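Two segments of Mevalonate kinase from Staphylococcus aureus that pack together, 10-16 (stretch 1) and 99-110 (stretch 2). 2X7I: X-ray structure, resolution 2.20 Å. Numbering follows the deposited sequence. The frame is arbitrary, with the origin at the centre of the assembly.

Stretch 1 (10-16) ESTGKII
Stretch 2 99-110: RGLGSSAAVAVA

Strand 10-16 runs nearly antiparallel to helix 103-110 (163°), with the axes 6.6 Å apart at closest approach. CA atoms pair Glu10 with Ala110 (4.6 Å) and Gly13 with Gly102 (4.9 Å). The strand is extended throughout, whereas Gly100 (phi/psi 78/16) and Gly102 (79/32, the N-cap position) flank Leu101 (-90/9) in the loop leading into the helix.

Lys14 makes both direct hydrogen bonds: its backbone N donates to Leu101 O (3.0 Å, 161°), and NZ reaches Gly100 O at 2.8 Å. Its chi1 lies between wells at 107°, followed by m, t, t; CB points sideways, yet the extended outer chain carries NZ to the loop. This path crosses Gly102, where a CB would lie 2.7 Å from Lys14 CD. At Gly13, likewise, a CB would lie 2.4 Å from Leu101 O. Leu101 (m, t) starts away from the strand, but its CD2 returns to 3.9 Å from CD1 of Ile15 (chi1 m, chi2 -143°).

Toward the helix, Ser11 adopts t, so OG donates to Thr12 O (3.0 Å) while packing 3.5 Å from Val109 CB; Val109 is also t. Ala106 CB approaches Thr12 O to 3.4 Å. Thr12 points away, its p rotamer directing OG1 to Gly13 O (2.8 Å). A water bridges Ile16 N (2.9 Å) and Gly100 O (2.8 Å).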

# COMPACT_ATOMS: atom_id res chain seq x y z
N GLU A 10 4.54 -4.18 13.80
CA GLU A 10 3.42 -4.09 12.86
C GLU A 10 3.62 -2.95 11.90
O GLU A 10 4.31 -1.97 12.20
CB GLU A 10 2.12 -3.82 13.61
CG GLU A 10 1.24 -5.02 13.78
CD GLU A 10 0.15 -4.77 14.79
OE1 GLU A 10 -0.41 -3.66 14.80
OE2 GLU A 10 -0.15 -5.68 15.59
N SER A 11 2.97 -3.07 10.74
CA SER A 11 2.97 -2.01 9.75
C SER A 11 1.70 -1.99 8.91
O SER A 11 1.14 -3.04 8.59
CB SER A 11 4.17 -2.16 8.82
OG SER A 11 4.26 -1.04 7.96
N THR A 12 1.26 -0.79 8.54
CA THR A 12 0.21 -0.65 7.54
C THR A 12 0.84 -0.74 6.16
O THR A 12 2.06 -0.72 6.02
CB THR A 12 -0.53 0.70 7.61
OG1 THR A 12 0.29 1.72 7.03
CG2 THR A 12 -0.89 1.05 9.04
N GLY A 13 -0.01 -0.82 5.13
CA GLY A 13 0.43 -0.61 3.76
C GLY A 13 0.30 0.86 3.38
O GLY A 13 0.23 1.72 4.25
N LYS A 14 0.26 1.13 2.08
CA LYS A 14 -0.05 2.48 1.59
C LYS A 14 -0.74 2.44 0.23
O LYS A 14 -0.62 1.46 -0.51
CB LYS A 14 1.23 3.33 1.55
CG LYS A 14 1.80 3.62 0.18
CD LYS A 14 2.33 2.39 -0.54
CE LYS A 14 2.27 2.64 -2.05
NZ LYS A 14 2.94 1.60 -2.86
N ILE A 15 -1.47 3.50 -0.10
CA ILE A 15 -2.08 3.63 -1.42
C ILE A 15 -1.67 4.94 -2.06
O ILE A 15 -1.64 5.98 -1.40
CB ILE A 15 -3.63 3.55 -1.37
CG1 ILE A 15 -4.06 2.25 -0.68
CG2 ILE A 15 -4.22 3.64 -2.79
CD1 ILE A 15 -5.31 1.60 -1.26
N ILE A 16 -1.31 4.88 -3.34
CA ILE A 16 -1.14 6.07 -4.15
C ILE A 16 -2.53 6.37 -4.67
O ILE A 16 -3.02 5.70 -5.58
CB ILE A 16 -0.16 5.84 -5.33
CG1 ILE A 16 1.22 5.37 -4.84
CG2 ILE A 16 -0.01 7.11 -6.14
CD1 ILE A 16 1.91 6.32 -3.88
N ARG A 99 0.64 -5.02 -6.23
CA ARG A 99 -0.56 -4.24 -6.50
C ARG A 99 -0.41 -2.78 -6.05
O ARG A 99 -1.38 -2.04 -6.04
CB ARG A 99 -1.77 -4.85 -5.77
CG ARG A 99 -2.01 -6.33 -6.02
CD ARG A 99 -2.13 -6.70 -7.49
NE ARG A 99 -3.22 -5.98 -8.16
CZ ARG A 99 -3.89 -6.41 -9.23
NH1 ARG A 99 -3.63 -7.59 -9.77
NH2 ARG A 99 -4.85 -5.66 -9.75
N GLY A 100 0.80 -2.38 -5.67
CA GLY A 100 1.05 -1.01 -5.22
C GLY A 100 0.60 -0.73 -3.80
O GLY A 100 0.49 0.42 -3.41
N LEU A 101 0.35 -1.78 -3.01
CA LEU A 101 -0.20 -1.59 -1.66
C LEU A 101 0.90 -1.42 -0.60
O LEU A 101 0.62 -1.40 0.60
CB LEU A 101 -1.19 -2.72 -1.32
CG LEU A 101 -2.39 -2.81 -2.28
CD1 LEU A 101 -3.13 -4.13 -2.17
CD2 LEU A 101 -3.38 -1.67 -2.11
N GLY A 102 2.14 -1.28 -1.05
CA GLY A 102 3.26 -0.96 -0.18
C GLY A 102 3.77 -2.17 0.58
O GLY A 102 4.26 -2.05 1.70
N SER A 103 3.68 -3.33 -0.05
CA SER A 103 4.01 -4.59 0.59
C SER A 103 5.48 -4.69 1.02
O SER A 103 5.78 -5.06 2.15
CB SER A 103 3.69 -5.72 -0.37
OG SER A 103 3.52 -6.92 0.32
N SER A 104 6.40 -4.37 0.11
CA SER A 104 7.82 -4.39 0.44
C SER A 104 8.15 -3.44 1.60
O SER A 104 8.90 -3.79 2.51
CB SER A 104 8.66 -4.03 -0.78
OG SER A 104 10.03 -3.99 -0.43
N ALA A 105 7.60 -2.24 1.57
CA ALA A 105 7.85 -1.26 2.62
C ALA A 105 7.20 -1.68 3.95
O ALA A 105 7.79 -1.50 5.01
CB ALA A 105 7.38 0.11 2.19
N ALA A 106 6.00 -2.24 3.88
CA ALA A 106 5.30 -2.72 5.07
C ALA A 106 6.11 -3.80 5.82
O ALA A 106 6.34 -3.69 7.03
CB ALA A 106 3.93 -3.25 4.71
N VAL A 107 6.52 -4.84 5.09
CA VAL A 107 7.37 -5.89 5.65
C VAL A 107 8.61 -5.29 6.30
O VAL A 107 8.98 -5.66 7.42
CB VAL A 107 7.76 -6.95 4.56
CG1 VAL A 107 8.85 -7.88 5.05
CG2 VAL A 107 6.54 -7.78 4.15
N ALA A 108 9.23 -4.33 5.61
CA ALA A 108 10.47 -3.73 6.10
C ALA A 108 10.26 -2.92 7.38
O ALA A 108 11.06 -3.01 8.30
CB ALA A 108 11.12 -2.89 5.03
N VAL A 109 9.19 -2.13 7.43
CA VAL A 109 8.86 -1.35 8.62
C VAL A 109 8.51 -2.28 9.81
O VAL A 109 8.96 -2.05 10.93
CB VAL A 109 7.71 -0.36 8.34
CG1 VAL A 109 7.22 0.31 9.63
CG2 VAL A 109 8.18 0.70 7.33
N ALA A 110 7.73 -3.33 9.54
CA ALA A 110 7.35 -4.32 10.53
C ALA A 110 8.57 -5.08 11.04
O ALA A 110 8.74 -5.27 12.26
CB ALA A 110 6.34 -5.27 9.96
O HOH W 1 -1.23 2.31 -4.63